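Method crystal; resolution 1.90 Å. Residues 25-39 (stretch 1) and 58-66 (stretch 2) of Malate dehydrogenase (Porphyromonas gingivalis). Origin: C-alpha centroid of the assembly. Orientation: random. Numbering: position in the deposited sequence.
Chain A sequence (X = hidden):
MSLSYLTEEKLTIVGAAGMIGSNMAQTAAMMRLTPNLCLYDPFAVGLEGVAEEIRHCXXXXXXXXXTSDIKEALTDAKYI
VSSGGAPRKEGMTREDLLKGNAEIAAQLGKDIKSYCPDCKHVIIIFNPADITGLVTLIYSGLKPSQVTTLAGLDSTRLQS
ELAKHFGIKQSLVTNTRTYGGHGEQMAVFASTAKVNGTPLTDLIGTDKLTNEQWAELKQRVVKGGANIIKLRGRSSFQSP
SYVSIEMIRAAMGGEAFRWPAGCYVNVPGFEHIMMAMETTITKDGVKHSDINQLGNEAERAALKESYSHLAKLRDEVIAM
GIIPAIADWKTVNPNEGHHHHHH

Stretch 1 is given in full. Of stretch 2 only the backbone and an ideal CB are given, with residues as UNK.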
# COMPACT_ATOMS: atom_id res chain seq x y z
N ALA A 25 4.16 5.75 -3.05
CA ALA A 25 5.55 5.37 -3.04
C ALA A 25 5.68 3.87 -2.90
O ALA A 25 6.49 3.26 -3.58
CB ALA A 25 6.31 6.07 -1.86
N GLN A 26 4.92 3.30 -1.98
CA GLN A 26 4.96 1.86 -1.75
C GLN A 26 4.43 1.15 -3.01
O GLN A 26 4.96 0.15 -3.42
CB GLN A 26 4.10 1.51 -0.51
CG GLN A 26 4.01 -0.07 -0.30
CD GLN A 26 3.10 -0.44 0.86
OE1 GLN A 26 2.73 0.41 1.68
NE2 GLN A 26 2.69 -1.71 0.90
N THR A 27 3.40 1.70 -3.65
CA THR A 27 2.85 1.06 -4.83
C THR A 27 3.81 1.08 -6.00
O THR A 27 3.96 0.08 -6.75
CB THR A 27 1.48 1.69 -5.19
OG1 THR A 27 0.59 1.52 -4.08
CG2 THR A 27 0.85 1.03 -6.47
N ALA A 28 4.44 2.23 -6.21
CA ALA A 28 5.40 2.35 -7.32
C ALA A 28 6.58 1.39 -7.13
O ALA A 28 7.04 0.74 -8.08
CB ALA A 28 5.93 3.78 -7.38
N ALA A 29 7.05 1.30 -5.89
CA ALA A 29 8.14 0.36 -5.59
C ALA A 29 7.70 -1.09 -5.78
O ALA A 29 8.44 -1.88 -6.38
CB ALA A 29 8.65 0.61 -4.14
N MET A 30 6.52 -1.47 -5.29
CA MET A 30 6.08 -2.85 -5.52
C MET A 30 5.98 -3.19 -6.99
O MET A 30 6.27 -4.32 -7.41
CB MET A 30 4.69 -3.11 -4.88
CG MET A 30 4.71 -3.15 -3.35
SD MET A 30 3.08 -3.28 -2.50
CE MET A 30 2.64 -4.96 -3.16
N MET A 31 5.48 -2.23 -7.78
CA MET A 31 5.27 -2.46 -9.21
C MET A 31 6.60 -2.48 -9.99
O MET A 31 6.60 -2.71 -11.18
CB MET A 31 4.34 -1.39 -9.81
CG MET A 31 2.84 -1.58 -9.48
SD MET A 31 1.82 -0.27 -10.34
CE MET A 31 0.21 -0.73 -9.68
N ARG A 32 7.70 -2.16 -9.31
CA ARG A 32 9.02 -2.07 -9.93
C ARG A 32 8.99 -1.24 -11.20
O ARG A 32 9.44 -1.68 -12.26
CB ARG A 32 9.61 -3.49 -10.16
CG ARG A 32 9.86 -4.19 -8.80
CD ARG A 32 10.28 -5.68 -8.96
NE ARG A 32 11.65 -5.81 -9.48
CZ ARG A 32 12.74 -5.59 -8.76
NH1 ARG A 32 12.63 -5.21 -7.50
NH2 ARG A 32 13.95 -5.78 -9.29
N LEU A 33 8.46 -0.02 -11.07
CA LEU A 33 8.37 0.87 -12.24
C LEU A 33 9.77 1.36 -12.59
O LEU A 33 10.18 1.28 -13.76
CB LEU A 33 7.44 2.04 -11.97
CG LEU A 33 6.03 1.61 -11.53
CD1 LEU A 33 5.11 2.86 -11.26
CD2 LEU A 33 5.42 0.69 -12.59
N THR A 34 10.48 1.86 -11.59
CA THR A 34 11.88 2.32 -11.75
C THR A 34 12.60 2.22 -10.40
O THR A 34 12.01 2.53 -9.34
CB THR A 34 11.91 3.81 -12.22
OG1 THR A 34 13.25 4.33 -12.20
CG2 THR A 34 11.08 4.66 -11.32
N PRO A 35 13.90 1.94 -10.43
CA PRO A 35 14.66 2.02 -9.19
C PRO A 35 14.84 3.47 -8.72
O PRO A 35 15.05 3.74 -7.52
CB PRO A 35 16.02 1.38 -9.55
CG PRO A 35 16.05 1.31 -11.09
CD PRO A 35 14.71 1.62 -11.64
N ASN A 36 14.72 4.41 -9.66
CA ASN A 36 14.98 5.81 -9.34
C ASN A 36 13.67 6.50 -8.98
O ASN A 36 13.05 7.21 -9.77
CB ASN A 36 15.73 6.45 -10.50
CG ASN A 36 17.08 5.76 -10.70
OD1 ASN A 36 17.89 5.72 -9.77
ND2 ASN A 36 17.30 5.14 -11.87
N LEU A 37 13.23 6.21 -7.77
CA LEU A 37 11.96 6.74 -7.28
C LEU A 37 12.28 7.87 -6.33
O LEU A 37 13.02 7.70 -5.36
CB LEU A 37 11.21 5.61 -6.55
CG LEU A 37 9.89 6.00 -5.91
CD1 LEU A 37 8.95 6.33 -7.01
CD2 LEU A 37 9.34 4.84 -4.98
N CYS A 38 11.75 9.06 -6.63
CA CYS A 38 12.08 10.25 -5.85
C CYS A 38 10.83 10.83 -5.19
O CYS A 38 9.80 11.03 -5.85
CB CYS A 38 12.76 11.28 -6.76
SG CYS A 38 13.07 12.86 -5.99
N LEU A 39 10.93 11.05 -3.88
CA LEU A 39 9.79 11.51 -3.09
C LEU A 39 9.99 12.98 -2.72
O LEU A 39 11.02 13.35 -2.10
CB LEU A 39 9.64 10.65 -1.85
CG LEU A 39 9.56 9.13 -2.04
CD1 LEU A 39 9.14 8.53 -0.69
CD2 LEU A 39 8.53 8.80 -3.15
N UNK A 58 12.52 -3.06 2.31
CA UNK A 58 13.60 -3.82 1.65
C UNK A 58 13.32 -4.13 0.19
O UNK A 58 13.42 -5.30 -0.22
CB UNK A 58 13.84 -5.13 2.40
N UNK A 59 12.96 -3.12 -0.60
CA UNK A 59 12.71 -3.34 -2.01
C UNK A 59 14.02 -3.54 -2.75
O UNK A 59 14.86 -2.63 -2.76
CB UNK A 59 11.93 -2.17 -2.61
N UNK A 60 14.16 -4.71 -3.40
CA UNK A 60 15.41 -5.09 -4.08
C UNK A 60 15.77 -4.11 -5.22
O UNK A 60 14.97 -3.92 -6.15
CB UNK A 60 15.29 -6.51 -4.64
N UNK A 61 16.95 -3.50 -5.16
CA UNK A 61 17.42 -2.60 -6.24
C UNK A 61 16.86 -1.18 -6.25
O UNK A 61 17.13 -0.37 -7.17
CB UNK A 61 17.09 -3.24 -7.59
N UNK A 62 16.05 -0.85 -5.24
CA UNK A 62 15.44 0.47 -5.24
C UNK A 62 16.52 1.50 -4.92
O UNK A 62 17.29 1.30 -4.00
CB UNK A 62 14.29 0.55 -4.24
N UNK A 63 16.52 2.60 -5.65
CA UNK A 63 17.39 3.75 -5.34
C UNK A 63 16.51 4.93 -4.85
O UNK A 63 16.35 5.92 -5.57
CB UNK A 63 18.21 4.16 -6.57
N UNK A 64 15.94 4.81 -3.67
CA UNK A 64 15.00 5.83 -3.21
C UNK A 64 15.73 7.15 -2.85
O UNK A 64 16.76 7.13 -2.20
CB UNK A 64 14.22 5.31 -2.00
N UNK A 65 15.17 8.27 -3.26
CA UNK A 65 15.68 9.57 -2.88
C UNK A 65 14.49 10.36 -2.32
O UNK A 65 13.33 10.09 -2.65
CB UNK A 65 16.34 10.29 -4.06
N UNK A 66 14.76 11.29 -1.42
CA UNK A 66 13.70 12.18 -0.98
C UNK A 66 14.25 13.56 -0.79
O UNK A 66 15.44 13.73 -0.47
CB UNK A 66 13.05 11.68 0.31

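Position 58 lies beyond the reach of stretch 1, so only its backbone speaks. Its phi of 71° and psi of 52° belong to the left-handed region, which glycine enters most easily and asparagine tolerates. The residue is G58, the first after a helix to leave helical angles.

At position 59 CA-to-CB points toward the helix of stretch 1, and the ideal CB lies 4.6 Å from A29 CB. The helix offers the small methyl of A29 flanked by the thioether chain of M30 and the aliphatic part of Q26, a surface that would suit a large apolar residue, whether leucine, methionine or an aromatic. F59 fills it. A29 CB sits over one face of the ring, 3.6 Å from the centroid of the F59 ring and 11° off its normal, a CH-pi contact; M30 CG packs 3.8 Å from F59 CE1.

Position 60 points sideways, with its ideal CB 4.1 Å from R32 NH1. A polar or acidic residue would be reasonable beside the guanidinium, though many types would fit. The deposited E60 turns the end of its side chain away, and it is the backbone that serves the arginine: R32 NH1 donates to E60 O at 3.0 Å, near the guanidinium plane.

Position 61 has a phi of 79° and psi of 4°, and it is the third residue of a type II turn from 59 to 62. Both features favour glycine, with asparagine a possible second choice. An ideal CB here would point toward stretch 1, 4.4 Å from R32 NH2. The residue is G61, and G61 O lies 3.2 Å from P35 CB.

At position 62 CA-to-CB points away, yet A29 and L37 leave an apolar patch that a long, flexible side chain can reach by bending back. Leucine or methionine would serve. L62, with chi1 t and chi2 p, brings CD2 to 4.1 Å from A29 CB and CD1 to 4.2 Å from L37 CB.

Position 63 points toward stretch 1, its ideal CB 3.6 Å from N36 OD1, so a polar residue such as asparagine, serine or threonine is likely. The residue is N63. Its amide N63 N donates to P35 O at 2.6 Å, and its side chain places ND2 3.4 Å from N36 OD1. The O of a water lies 2.8 Å from N36 OD1 and 3.2 Å from N63 O, within hydrogen-bonding reach of both.

Position 64 again starts away, but L37 and L39 offer branched apolar side chains, so leucine or methionine, able to bend back to them, would suit. L64 bends back like L62, putting CD1 3.6 Å from L37 CD2 and 4.0 Å from L39 CG.

Position 65 pairs with C38 in parallel strands and shares its face; beta-branched or small polar residues suit it. T65 sets OG1 3.3 Å from C38 CB, while T65 N donates to L37 O at 3.1 Å and L39 N to T65 O at 2.9 Å. Position 66 pairs with L39, shares its face and favours an apolar residue. F66 packs CB 4.1 Å from L39 CB, then its ring leads away.

Stretch 2 58-66: GFEGLNLTF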
# COMPACT_ATOMS: atom_id res chain seq x y z
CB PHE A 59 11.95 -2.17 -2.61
CG PHE A 59 10.53 -2.08 -2.13
CD1 PHE A 59 9.59 -3.01 -2.53
CD2 PHE A 59 10.14 -1.04 -1.26
CE1 PHE A 59 8.25 -2.90 -2.07
CE2 PHE A 59 8.82 -0.93 -0.83
CZ PHE A 59 7.90 -1.87 -1.22
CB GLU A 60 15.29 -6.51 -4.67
CG GLU A 60 16.62 -7.21 -4.90
CD GLU A 60 16.81 -8.42 -4.00
OE1 GLU A 60 15.78 -8.96 -3.52
OE2 GLU A 60 17.98 -8.85 -3.81
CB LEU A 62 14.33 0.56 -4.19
CG LEU A 62 13.42 1.78 -4.30
CD1 LEU A 62 12.62 1.74 -5.62
CD2 LEU A 62 12.47 1.85 -3.11
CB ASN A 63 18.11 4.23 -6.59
CG ASN A 63 19.30 3.32 -7.02
OD1 ASN A 63 20.18 2.99 -6.21
ND2 ASN A 63 19.34 2.95 -8.32
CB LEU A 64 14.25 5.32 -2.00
CG LEU A 64 13.06 6.16 -1.56
CD1 LEU A 64 11.79 5.89 -2.49
CD2 LEU A 64 12.69 5.87 -0.08
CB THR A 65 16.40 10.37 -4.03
OG1 THR A 65 15.59 10.44 -5.21
CG2 THR A 65 17.80 9.78 -4.37
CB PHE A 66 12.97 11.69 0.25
CG PHE A 66 13.83 11.59 1.49
CD1 PHE A 66 13.83 12.61 2.44
CD2 PHE A 66 14.61 10.47 1.72
CE1 PHE A 66 14.61 12.50 3.60
CE2 PHE A 66 15.38 10.36 2.88
CZ PHE A 66 15.39 11.37 3.80
O HOH W 1 17.90 7.66 -7.73
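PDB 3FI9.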